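Local coordinates for protein folylpolyglutamate synthase (FolC) (Helicobacter pylori, PDB 6K8C) that probably adds glutamate to dihydropteroate and then, one residue at a time, to reduced folates, using ATP to drive each ligation, at residues Val53-Lys58 with Gln182-Ala187; Gly59-Phe64 with Leu159-Pro164; Ile308-Asn313 with Leu322-Leu327; Lys332-Leu337 with Gly352-Leu357. All coordinates share one frame; numbering follows the deposited sequence.

Contact 1. Residues Val53-Lys58 with Gln182-Ala187; sequences VGTNGK and QTKLKA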
loop_
_atom_site.group_PDB
_atom_site.type_symbol
_atom_site.label_atom_id
_atom_site.label_comp_id
_atom_site.label_asym_id
_atom_site.label_seq_id
_atom_site.Cartn_x
_atom_site.Cartn_y
_atom_site.Cartn_z
ATOM N N VAL A 53 8.186 1.463 5.809
ATOM C CA VAL A 53 7.767 0.551 6.868
ATOM C C VAL A 53 6.695 1.240 7.700
ATOM O O VAL A 53 6.817 2.426 8.020
ATOM C CB VAL A 53 8.964 0.142 7.756
ATOM C CG1 VAL A 53 8.504 -0.681 8.949
ATOM C CG2 VAL A 53 9.998 -0.634 6.944
ATOM N N GLY A 54 5.650 0.507 8.055
ATOM C CA GLY A 54 4.609 1.063 8.895
ATOM C C GLY A 54 3.311 0.299 8.730
ATOM O O GLY A 54 3.258 -0.746 8.088
ATOM N N THR A 55 2.257 0.851 9.329
ATOM C CA THR A 55 0.933 0.246 9.264
ATOM C C THR A 55 -0.000 0.971 8.309
ATOM O O THR A 55 -0.618 0.339 7.450
ATOM C CB THR A 55 0.300 0.199 10.661
ATOM O OG1 THR A 55 1.155 -0.535 11.545
ATOM C CG2 THR A 55 -1.068 -0.472 10.606
ATOM N N ASN A 56 -0.108 2.289 8.430
ATOM C CA ASN A 56 -1.007 3.083 7.612
ATOM C C ASN A 56 -0.214 4.033 6.728
ATOM O O ASN A 56 0.879 4.480 7.089
ATOM C CB ASN A 56 -1.981 3.881 8.487
ATOM C CG ASN A 56 -2.858 2.985 9.338
ATOM O OD1 ASN A 56 -3.382 1.979 8.861
ATOM N ND2 ASN A 56 -3.013 3.340 10.606
ATOM N N GLY A 57 -0.777 4.329 5.560
ATOM C CA GLY A 57 -0.211 5.323 4.672
ATOM C C GLY A 57 1.053 4.923 3.944
ATOM O O GLY A 57 1.722 5.800 3.392
ATOM N N LYS A 58 1.408 3.633 3.918
ATOM C CA LYS A 58 2.607 3.220 3.187
ATOM C C LYS A 58 2.474 3.528 1.704
ATOM O O LYS A 58 3.394 4.075 1.085
ATOM C CB LYS A 58 2.879 1.725 3.396
ATOM C CG LYS A 58 3.423 1.384 4.787
ATOM C CD LYS A 58 4.115 0.023 4.790
ATOM C CE LYS A 58 3.139 -1.105 4.498
ATOM N NZ LYS A 58 1.886 -0.985 5.292
ATOM N N GLN A 182 8.320 -2.847 17.910
ATOM C CA GLN A 182 9.656 -3.417 18.043
ATOM C C GLN A 182 10.103 -4.099 16.758
ATOM O O GLN A 182 11.209 -3.852 16.263
ATOM C CB GLN A 182 9.689 -4.404 19.211
ATOM C CG GLN A 182 9.916 -3.748 20.552
ATOM C CD GLN A 182 11.126 -2.842 20.550
ATOM O OE1 GLN A 182 12.192 -3.208 20.055
ATOM N NE2 GLN A 182 10.965 -1.645 21.098
ATOM N N THR A 183 9.250 -4.961 16.196
ATOM C CA THR A 183 9.644 -5.718 15.011
ATOM C C THR A 183 9.875 -4.802 13.815
ATOM O O THR A 183 10.798 -5.027 13.022
ATOM C CB THR A 183 8.585 -6.772 14.683
ATOM O OG1 THR A 183 7.437 -6.141 14.100
ATOM C CG2 THR A 183 8.164 -7.507 15.945
ATOM N N LYS A 184 9.050 -3.762 13.669
ATOM C CA LYS A 184 9.214 -2.838 12.553
ATOM C C LYS A 184 10.463 -1.979 12.721
ATOM O O LYS A 184 11.227 -1.789 11.768
ATOM C CB LYS A 184 7.971 -1.956 12.417
ATOM C CG LYS A 184 6.693 -2.718 12.096
ATOM C CD LYS A 184 5.579 -1.777 11.663
ATOM C CE LYS A 184 4.282 -2.531 11.379
ATOM N NZ LYS A 184 4.380 -3.370 10.159
ATOM N N LEU A 185 10.694 -1.463 13.925
ATOM C CA LEU A 185 11.750 -0.486 14.136
ATOM C C LEU A 185 13.131 -1.110 14.285
ATOM O O LEU A 185 14.130 -0.417 14.069
ATOM C CB LEU A 185 11.438 0.360 15.374
ATOM C CG LEU A 185 10.223 1.276 15.235
ATOM C CD1 LEU A 185 9.703 1.691 16.607
ATOM C CD2 LEU A 185 10.570 2.492 14.393
ATOM N N LYS A 186 13.214 -2.394 14.644
ATOM C CA LYS A 186 14.515 -2.994 14.928
ATOM C C LYS A 186 15.416 -3.011 13.701
ATOM O O LYS A 186 16.644 -2.948 13.834
ATOM C CB LYS A 186 14.338 -4.412 15.472
ATOM C CG LYS A 186 14.325 -4.481 16.989
ATOM C CD LYS A 186 13.985 -5.875 17.487
ATOM C CE LYS A 186 13.880 -5.893 19.004
ATOM N NZ LYS A 186 12.499 -6.204 19.463
ATOM N N ALA A 187 14.836 -3.089 12.506
ATOM C CA ALA A 187 15.605 -3.127 11.273
ATOM C C ALA A 187 15.900 -1.739 10.712
ATOM O O ALA A 187 16.278 -1.624 9.539
ATOM C CB ALA A 187 14.877 -3.974 10.230
HETATM O O HOH W 1 5.760 -2.564 7.823
#
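At the start of the P-loop, Val53, Gly54 and Thr55 receive the side chain of a single helical residue, Lys184, which runs past all three. Its CB sits 3.7 Å from Val53 CG1, the two side chains sliding by each other in opposite senses. Farther out, CD lies against Gly54 CA, and CE passes 3.7 Å from Thr55 OG1, with the threonine lying across the lysine chain at roughly a right angle. The chain is extended until its last torsion, where a bend (chi4 -69°) swings NZ round to water 1 at 2.8 Å. That water also accepts the Gly54 N-H, with its oxygen 3.1 Å from Gly54 N, so it joins helix 177-185 to the loop after strand 48-53. The loop carries the GTNGKGS sequence of the P-loop and leads into helix 58-70, with Gly57 as its N-cap; Gly57 N hydrogen-bonds a citrate, probably from the crystallisation liquor, as might be expected of an anion-binding loop. Lys58 folds back within the same loop, its NZ donating to Gly54 O at 3.1 Å from well above the carbonyl plane (52° out of it). The two ammonium nitrogens, Lys58 NZ and Lys184 NZ, stay 6.0 Å apart. Thr55 OG1 finds its polar partner in the backbone N of Asp166.

Contact 2. Residues Gly59-Phe64 with Leu159-Pro164; sequences GSTGRF and LSVFTP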
loop_
_atom_site.group_PDB
_atom_site.type_symbol
_atom_site.label_atom_id
_atom_site.label_comp_id
_atom_site.label_asym_id
_atom_site.label_seq_id
_atom_site.Cartn_x
_atom_site.Cartn_y
_atom_site.Cartn_z
ATOM N N GLY A 59 1.317 3.204 1.123
ATOM C CA GLY A 59 1.159 3.332 -0.317
ATOM C C GLY A 59 1.253 4.767 -0.798
ATOM O O GLY A 59 1.987 5.071 -1.741
ATOM N N SER A 60 0.506 5.672 -0.159
ATOM C CA SER A 60 0.516 7.058 -0.619
ATOM C C SER A 60 1.844 7.737 -0.306
ATOM O O SER A 60 2.365 8.496 -1.132
ATOM C CB SER A 60 -0.644 7.838 -0.002
ATOM O OG SER A 60 -0.623 7.754 1.409
ATOM N N THR A 61 2.405 7.489 0.881
ATOM C CA THR A 61 3.702 8.076 1.215
ATOM C C THR A 61 4.763 7.665 0.201
ATOM O O THR A 61 5.538 8.497 -0.283
ATOM C CB THR A 61 4.135 7.658 2.621
ATOM O OG1 THR A 61 3.129 8.024 3.570
ATOM C CG2 THR A 61 5.455 8.330 2.992
ATOM N N GLY A 62 4.813 6.375 -0.131
ATOM C CA GLY A 62 5.808 5.904 -1.080
ATOM C C GLY A 62 5.583 6.434 -2.480
ATOM O O GLY A 62 6.537 6.774 -3.188
ATOM N N ARG A 63 4.322 6.509 -2.908
ATOM C CA ARG A 63 4.052 6.959 -4.269
ATOM C C ARG A 63 4.278 8.460 -4.406
ATOM O O ARG A 63 4.739 8.925 -5.454
ATOM C CB ARG A 63 2.626 6.578 -4.680
ATOM C CG ARG A 63 2.315 6.828 -6.169
ATOM C CD ARG A 63 3.227 6.026 -7.108
ATOM N NE ARG A 63 3.111 4.595 -6.854
ATOM C CZ ARG A 63 2.151 3.819 -7.342
ATOM N NH1 ARG A 63 1.219 4.322 -8.140
ATOM N NH2 ARG A 63 2.130 2.532 -7.033
ATOM N N PHE A 64 3.957 9.232 -3.360
ATOM C CA PHE A 64 4.260 10.663 -3.362
ATOM C C PHE A 64 5.755 10.897 -3.525
ATOM O O PHE A 64 6.185 11.719 -4.343
ATOM C CB PHE A 64 3.775 11.310 -2.058
ATOM C CG PHE A 64 2.387 11.878 -2.122
ATOM C CD1 PHE A 64 1.961 12.602 -3.220
ATOM C CD2 PHE A 64 1.513 11.707 -1.056
ATOM C CE1 PHE A 64 0.679 13.137 -3.260
ATOM C CE2 PHE A 64 0.230 12.236 -1.088
ATOM C CZ PHE A 64 -0.187 12.952 -2.193
ATOM N N LEU A 159 17.756 4.778 3.137
ATOM C CA LEU A 159 16.853 5.539 3.987
ATOM C C LEU A 159 15.659 4.664 4.328
ATOM O O LEU A 159 15.186 3.908 3.480
ATOM C CB LEU A 159 16.388 6.810 3.274
ATOM C CG LEU A 159 15.354 7.700 3.950
ATOM C CD1 LEU A 159 15.991 8.431 5.119
ATOM C CD2 LEU A 159 14.792 8.677 2.923
ATOM N N SER A 160 15.191 4.759 5.568
ATOM C CA SER A 160 13.921 4.171 5.969
ATOM C C SER A 160 12.913 5.285 6.219
ATOM O O SER A 160 13.266 6.348 6.740
ATOM C CB SER A 160 14.073 3.316 7.229
ATOM O OG SER A 160 15.000 2.262 7.020
ATOM N N VAL A 161 11.665 5.051 5.827
ATOM C CA VAL A 161 10.559 5.950 6.139
ATOM C C VAL A 161 9.561 5.166 6.976
ATOM O O VAL A 161 8.982 4.183 6.498
ATOM C CB VAL A 161 9.893 6.507 4.872
ATOM C CG1 VAL A 161 8.700 7.373 5.251
ATOM C CG2 VAL A 161 10.898 7.310 4.055
ATOM N N PHE A 162 9.361 5.585 8.224
ATOM C CA PHE A 162 8.418 4.920 9.112
ATOM C C PHE A 162 7.114 5.703 9.103
ATOM O O PHE A 162 7.025 6.778 9.705
ATOM C CB PHE A 162 8.993 4.786 10.521
ATOM C CG PHE A 162 10.143 3.818 10.601
ATOM C CD1 PHE A 162 9.915 2.451 10.549
ATOM C CD2 PHE A 162 11.445 4.273 10.713
ATOM C CE1 PHE A 162 10.974 1.548 10.613
ATOM C CE2 PHE A 162 12.506 3.382 10.781
ATOM C CZ PHE A 162 12.268 2.012 10.727
ATOM N N THR A 163 6.114 5.167 8.410
ATOM C CA THR A 163 4.768 5.724 8.423
ATOM C C THR A 163 4.097 5.351 9.746
ATOM O O THR A 163 4.676 4.621 10.556
ATOM C CB THR A 163 4.004 5.229 7.190
ATOM O OG1 THR A 163 3.628 3.857 7.356
ATOM C CG2 THR A 163 4.863 5.368 5.942
ATOM N N PRO A 164 2.900 5.875 10.032
ATOM C CA PRO A 164 2.285 5.607 11.345
ATOM C C PRO A 164 2.067 4.119 11.603
ATOM O O PRO A 164 1.590 3.380 10.739
ATOM C CB PRO A 164 0.957 6.367 11.266
ATOM C CG PRO A 164 1.279 7.538 10.392
ATOM C CD PRO A 164 2.174 6.941 9.314
#
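Thr61 faces Val161 and Thr163 with two of its branches, and this small patch of van der Waals contact is the whole of the buried contact, 84 Å² counting both sides. Thr61 CG2 meets Val161 CG1 at 4.1 Å, methyl to methyl, the two side chains inclined to each other. Alongside it, Thr163 CG2 lies 4.0 Å from Thr61 OG1 and nearly as close to CB, the two threonines passing in opposite directions. Rotation of Thr163 (chi1 74°) sets OG1 between its backbone N and carbonyl carbon and turns the methyl to the helix. The hydroxyls are occupied within the P-loop: Thr61 OG1 pairs with Gly57 O, one turn back, and Thr163 OG1 with Asn56 O. Here the first turns of helix 58-70 lie over the parallel part of the mixed sheet of the P-loop domain, against strand 159-162, which is the neighbour of strand 48-53 through backbone bonds from Val161 to His51 and Val53. Helix 241-254 closes over the inner part, Asn243 touching Thr61 and Val246 touching Val161. Toward the loop the fit becomes looser. Pro164 comes no closer than 5.9 Å by its side chain to any atom of 59-64, and both it and Gly59 are partly exposed. Ser60, also without contact to the strand, hydrogen-bonds through OG a citrate that probably came from the crystallisation liquor.

Contact 3. Residues Ile308-Asn313 with Leu322-Leu327; sequences IILIYN and LVLEIL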
loop_
_atom_site.group_PDB
_atom_site.type_symbol
_atom_site.label_atom_id
_atom_site.label_comp_id
_atom_site.label_asym_id
_atom_site.label_seq_id
_atom_site.Cartn_x
_atom_site.Cartn_y
_atom_site.Cartn_z
ATOM N N ILE A 308 -26.538 5.764 -2.518
ATOM C CA ILE A 308 -26.133 4.574 -3.249
ATOM C C ILE A 308 -26.075 3.392 -2.289
ATOM O O ILE A 308 -26.358 3.514 -1.099
ATOM C CB ILE A 308 -24.783 4.758 -3.976
ATOM C CG1 ILE A 308 -23.623 4.797 -2.977
ATOM C CG2 ILE A 308 -24.800 6.019 -4.827
ATOM C CD1 ILE A 308 -22.267 4.847 -3.653
ATOM N N ILE A 309 -25.701 2.238 -2.830
ATOM C CA ILE A 309 -25.592 0.999 -2.071
ATOM C C ILE A 309 -24.133 0.768 -1.712
ATOM O O ILE A 309 -23.238 0.963 -2.542
ATOM C CB ILE A 309 -26.163 -0.181 -2.882
ATOM C CG1 ILE A 309 -27.637 0.074 -3.218
ATOM C CG2 ILE A 309 -25.989 -1.496 -2.133
ATOM C CD1 ILE A 309 -28.287 -1.053 -4.012
ATOM N N LEU A 310 -23.886 0.347 -0.477
ATOM C CA LEU A 310 -22.540 0.026 -0.018
ATOM C C LEU A 310 -22.329 -1.484 -0.038
ATOM O O LEU A 310 -23.127 -2.232 0.535
ATOM C CB LEU A 310 -22.305 0.572 1.393
ATOM C CG LEU A 310 -20.900 0.357 1.958
ATOM C CD1 LEU A 310 -19.880 1.187 1.187
ATOM C CD2 LEU A 310 -20.861 0.712 3.439
ATOM N N ILE A 311 -21.259 -1.924 -0.696
ATOM C CA ILE A 311 -20.817 -3.316 -0.662
ATOM C C ILE A 311 -19.611 -3.374 0.265
ATOM O O ILE A 311 -18.589 -2.729 0.002
ATOM C CB ILE A 311 -20.475 -3.833 -2.071
ATOM C CG1 ILE A 311 -21.737 -3.863 -2.933
ATOM C CG2 ILE A 311 -19.850 -5.225 -2.008
ATOM C CD1 ILE A 311 -21.463 -3.923 -4.431
ATOM N N TYR A 312 -19.724 -4.131 1.355
ATOM C CA TYR A 312 -18.889 -3.850 2.514
ATOM C C TYR A 312 -18.595 -5.101 3.328
ATOM O O TYR A 312 -19.463 -5.959 3.518
ATOM C CB TYR A 312 -19.580 -2.806 3.410
ATOM C CG TYR A 312 -18.855 -2.475 4.698
ATOM C CD1 TYR A 312 -17.874 -1.489 4.733
ATOM C CD2 TYR A 312 -19.159 -3.137 5.882
ATOM C CE1 TYR A 312 -17.211 -1.177 5.912
ATOM C CE2 TYR A 312 -18.500 -2.836 7.061
ATOM C CZ TYR A 312 -17.528 -1.854 7.071
ATOM O OH TYR A 312 -16.870 -1.550 8.243
ATOM N N ASN A 313 -17.359 -5.179 3.813
ATOM C CA ASN A 313 -16.998 -5.991 4.965
ATOM C C ASN A 313 -15.750 -5.363 5.569
ATOM O O ASN A 313 -15.145 -4.465 4.979
ATOM C CB ASN A 313 -16.771 -7.461 4.588
ATOM C CG ASN A 313 -17.242 -8.418 5.672
ATOM O OD1 ASN A 313 -17.332 -8.051 6.846
ATOM N ND2 ASN A 313 -17.538 -9.653 5.285
ATOM N N LEU A 322 -17.974 3.651 13.344
ATOM C CA LEU A 322 -17.739 5.036 12.954
ATOM C C LEU A 322 -17.709 5.188 11.437
ATOM O O LEU A 322 -18.270 6.146 10.890
ATOM C CB LEU A 322 -16.432 5.531 13.570
ATOM C CG LEU A 322 -16.059 6.990 13.301
ATOM C CD1 LEU A 322 -17.239 7.898 13.602
ATOM C CD2 LEU A 322 -14.834 7.386 14.118
ATOM N N VAL A 323 -17.069 4.248 10.743
ATOM C CA VAL A 323 -16.969 4.333 9.289
ATOM C C VAL A 323 -18.355 4.282 8.657
ATOM O O VAL A 323 -18.689 5.089 7.781
ATOM C CB VAL A 323 -16.052 3.217 8.760
ATOM C CG1 VAL A 323 -16.362 2.904 7.308
ATOM C CG2 VAL A 323 -14.593 3.619 8.945
ATOM N N LEU A 324 -19.195 3.349 9.114
ATOM C CA LEU A 324 -20.549 3.248 8.581
ATOM C C LEU A 324 -21.398 4.449 8.978
ATOM O O LEU A 324 -22.269 4.881 8.210
ATOM C CB LEU A 324 -21.198 1.947 9.052
ATOM C CG LEU A 324 -20.509 0.683 8.521
ATOM C CD1 LEU A 324 -20.923 -0.543 9.315
ATOM C CD2 LEU A 324 -20.819 0.501 7.042
ATOM N N GLU A 325 -21.178 4.996 10.178
ATOM C CA GLU A 325 -21.895 6.204 10.572
ATOM C C GLU A 325 -21.531 7.377 9.668
ATOM O O GLU A 325 -22.397 8.179 9.296
ATOM C CB GLU A 325 -21.599 6.539 12.034
ATOM C CG GLU A 325 -22.414 7.700 12.567
ATOM C CD GLU A 325 -21.997 8.112 13.968
ATOM O OE1 GLU A 325 -20.823 8.504 14.157
ATOM O OE2 GLU A 325 -22.846 8.038 14.881
ATOM N N ILE A 326 -20.256 7.486 9.298
ATOM C CA ILE A 326 -19.827 8.551 8.394
ATOM C C ILE A 326 -20.464 8.381 7.018
ATOM O O ILE A 326 -20.897 9.357 6.390
ATOM C CB ILE A 326 -18.288 8.583 8.317
ATOM C CG1 ILE A 326 -17.708 9.175 9.607
ATOM C CG2 ILE A 326 -17.814 9.357 7.089
ATOM C CD1 ILE A 326 -16.275 8.756 9.877
ATOM N N LEU A 327 -20.550 7.139 6.533
ATOM C CA LEU A 327 -21.069 6.906 5.191
ATOM C C LEU A 327 -22.589 6.935 5.138
ATOM O O LEU A 327 -23.153 7.227 4.078
ATOM C CB LEU A 327 -20.561 5.566 4.650
ATOM C CG LEU A 327 -19.069 5.537 4.315
ATOM C CD1 LEU A 327 -18.565 4.108 4.157
ATOM C CD2 LEU A 327 -18.821 6.346 3.053
#
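Leu324 approaches Tyr312 head-on, its CD2 methyl standing almost exactly over the middle of the ring, 3.9 Å from the centroid and 5° off the ring normal, a CH-pi contact over the face. Its other branch, CD1, lies 4.0 Å from Tyr312 CE2. The same CD2 methyl is also met by Leu310, whose CD2 reaches it at 3.6 Å in an inclined crossing, so that one methyl touches two strand residues, Leu310 and Tyr312. These belong to the beta-alpha-beta unit of strand 308-312, helix 320-327 and strand 331-336 in the glutamate ligase domain; the helix runs back over the sheet, and the axes of 308-312 and 322-327 are nearly antiparallel (165°), with a closest approach of 11.6 Å. Leu327, one turn beyond Val323, lays CD1 at 4.2 Å from Leu310 CD2, the side chains crossing near a right angle. Val323 CG1 reaches Tyr312 CE1 obliquely at 4.4 Å. With CG anti to the backbone N (chi1 177°), the tyrosine extends from the strand to the helix, and its OH hydrogen-bonds His288 NE2. Beyond this pair, Leu324 also touches Leu354 and Leu357 of helix 347-357.

Contact 4. Residues Lys332-Leu337 with Gly352-Leu357; sequences KKVLIL and GILETL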
loop_
_atom_site.group_PDB
_atom_site.type_symbol
_atom_site.label_atom_id
_atom_site.label_comp_id
_atom_site.label_asym_id
_atom_site.label_seq_id
_atom_site.Cartn_x
_atom_site.Cartn_y
_atom_site.Cartn_z
ATOM N N LYS A 332 -28.085 4.098 1.135
ATOM C CA LYS A 332 -29.452 3.649 1.356
ATOM C C LYS A 332 -29.547 2.182 1.743
ATOM O O LYS A 332 -30.572 1.768 2.293
ATOM C CB LYS A 332 -30.308 3.896 0.107
ATOM C CG LYS A 332 -29.919 3.053 -1.107
ATOM C CD LYS A 332 -30.701 3.497 -2.332
ATOM C CE LYS A 332 -30.342 2.670 -3.560
ATOM N NZ LYS A 332 -31.153 3.099 -4.734
ATOM N N LYS A 333 -28.508 1.393 1.482
ATOM C CA LYS A 333 -28.527 -0.019 1.826
ATOM C C LYS A 333 -27.096 -0.530 1.841
ATOM O O LYS A 333 -26.251 -0.060 1.076
ATOM C CB LYS A 333 -29.380 -0.828 0.839
ATOM C CG LYS A 333 -29.678 -2.252 1.292
ATOM C CD LYS A 333 -30.678 -2.937 0.370
ATOM C CE LYS A 333 -31.043 -4.322 0.887
ATOM N NZ LYS A 333 -31.599 -5.191 -0.188
ATOM N N VAL A 334 -26.833 -1.487 2.726
ATOM C CA VAL A 334 -25.535 -2.144 2.819
ATOM C C VAL A 334 -25.695 -3.589 2.377
ATOM O O VAL A 334 -26.541 -4.317 2.908
ATOM C CB VAL A 334 -24.958 -2.078 4.242
ATOM C CG1 VAL A 334 -23.599 -2.776 4.294
ATOM C CG2 VAL A 334 -24.843 -0.626 4.714
ATOM N N LEU A 335 -24.886 -4.006 1.408
ATOM C CA LEU A 335 -24.795 -5.408 1.021
ATOM C C LEU A 335 -23.497 -5.962 1.590
ATOM O O LEU A 335 -22.407 -5.555 1.176
ATOM C CB LEU A 335 -24.856 -5.566 -0.496
ATOM C CG LEU A 335 -26.150 -5.083 -1.161
ATOM C CD1 LEU A 335 -26.084 -5.260 -2.675
ATOM C CD2 LEU A 335 -27.367 -5.798 -0.583
ATOM N N ILE A 336 -23.610 -6.872 2.556
ATOM C CA ILE A 336 -22.423 -7.447 3.176
ATOM C C ILE A 336 -21.780 -8.436 2.216
ATOM O O ILE A 336 -22.437 -9.362 1.723
ATOM C CB ILE A 336 -22.782 -8.121 4.508
ATOM C CG1 ILE A 336 -23.512 -7.135 5.426
ATOM C CG2 ILE A 336 -21.528 -8.671 5.177
ATOM C CD1 ILE A 336 -24.244 -7.792 6.572
ATOM N N LEU A 337 -20.487 -8.244 1.944
ATOM C CA LEU A 337 -19.716 -9.164 1.105
ATOM C C LEU A 337 -19.171 -10.271 1.996
ATOM O O LEU A 337 -18.122 -10.133 2.630
ATOM C CB LEU A 337 -18.599 -8.434 0.368
ATOM C CG LEU A 337 -17.921 -9.232 -0.751
ATOM C CD1 LEU A 337 -18.910 -9.575 -1.834
ATOM C CD2 LEU A 337 -16.738 -8.473 -1.333
ATOM N N GLY A 352 -25.415 -6.250 13.899
ATOM C CA GLY A 352 -25.862 -5.452 15.029
ATOM C C GLY A 352 -25.440 -4.002 14.931
ATOM O O GLY A 352 -26.169 -3.109 15.374
ATOM N N ILE A 353 -24.259 -3.747 14.363
ATOM C CA ILE A 353 -23.832 -2.371 14.132
ATOM C C ILE A 353 -24.756 -1.696 13.132
ATOM O O ILE A 353 -25.192 -0.554 13.331
ATOM C CB ILE A 353 -22.367 -2.343 13.659
ATOM C CG1 ILE A 353 -21.445 -2.853 14.768
ATOM C CG2 ILE A 353 -21.970 -0.936 13.212
ATOM C CD1 ILE A 353 -20.045 -3.178 14.299
ATOM N N LEU A 354 -25.082 -2.400 12.045
ATOM C CA LEU A 354 -25.965 -1.835 11.033
ATOM C C LEU A 354 -27.353 -1.584 11.599
ATOM O O LEU A 354 -28.016 -0.608 11.230
ATOM C CB LEU A 354 -26.023 -2.767 9.820
ATOM C CG LEU A 354 -24.672 -2.915 9.116
ATOM C CD1 LEU A 354 -24.608 -4.190 8.296
ATOM C CD2 LEU A 354 -24.400 -1.696 8.239
ATOM N N GLU A 355 -27.809 -2.452 12.506
ATOM C CA GLU A 355 -29.111 -2.238 13.128
ATOM C C GLU A 355 -29.076 -1.048 14.083
ATOM O O GLU A 355 -30.008 -0.238 14.103
ATOM C CB GLU A 355 -29.567 -3.511 13.842
ATOM C CG GLU A 355 -30.234 -4.516 12.907
ATOM C CD GLU A 355 -30.160 -5.945 13.417
ATOM O OE1 GLU A 355 -30.061 -6.139 14.647
ATOM O OE2 GLU A 355 -30.201 -6.879 12.584
ATOM N N THR A 356 -28.003 -0.915 14.867
ATOM C CA THR A 356 -27.846 0.274 15.702
ATOM C C THR A 356 -27.888 1.543 14.859
ATOM O O THR A 356 -28.477 2.552 15.264
ATOM C CB THR A 356 -26.531 0.206 16.484
ATOM O OG1 THR A 356 -26.563 -0.899 17.394
ATOM C CG2 THR A 356 -26.296 1.499 17.260
ATOM N N LEU A 357 -27.290 1.503 13.669
ATOM C CA LEU A 357 -27.209 2.687 12.827
ATOM C C LEU A 357 -28.474 2.937 12.015
ATOM O O LEU A 357 -28.622 4.026 11.452
ATOM C CB LEU A 357 -25.999 2.565 11.898
ATOM C CG LEU A 357 -24.682 2.823 12.630
ATOM C CD1 LEU A 357 -23.495 2.384 11.797
ATOM C CD2 LEU A 357 -24.560 4.300 13.021
#
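Leu354 holds CG anti to its carbonyl carbon (chi1 -64°), which aims its forked end at the strand and divides the work between the two methyls. CD2 takes Val334, lying 3.7 Å from its CG2 and also close to CB and CG1. CD1 takes Ile336, at 4.0 Å from its CD1. The isoleucine gets there by having CG1 anti to the carbonyl carbon (chi1 -54°) and a further torsion near extended (chi2 163°), which carries CD1 toward the helix. The two pairs meet differently: Val334 comes at a slant to the leucine, whereas Ile336 and the leucine slide by each other in opposite directions. Val334 and Ile336 stand two apart on strand 331-336 and share its helix-facing side, while Leu335 between them points away from the helix, and its side chain touches Ala362 and Phe364. Strand, helix 347-357 and strand 361-363 form a beta-alpha-beta unit of the glutamate ligase domain, in which strands 331-336 and 361-363 are parallel neighbours joined by backbone bonds from Val334 to Glu360 and Ala362. All three contacting residues are buried, and the 116 Å² they cover is apolar packing. Around the leucine, Tyr361 and Leu359 add further cover.

How the contacts relate
From the N terminus, contact 1 opens at the P-loop and closes only at helix 177-185, and contact 2, between 59-64 and 159-164, is nested inside that long loop. The two touch, Val53 O meeting Thr163 N in a probable hydrogen bond, so the P-loop is tied both to the helix following strand 159-162 and to the strand's own end. Contacts 3 and 4 then follow in series in the glutamate ligase domain, each closing a short loop of one beta-alpha-beta unit. Their strands 308-312 and 331-336 are neighbours in one sheet, joined by a probable hydrogen bond between Leu310 O and Leu335 N, and their helices pack together. The centres of contacts 1 and 3 lie about 29 Å apart.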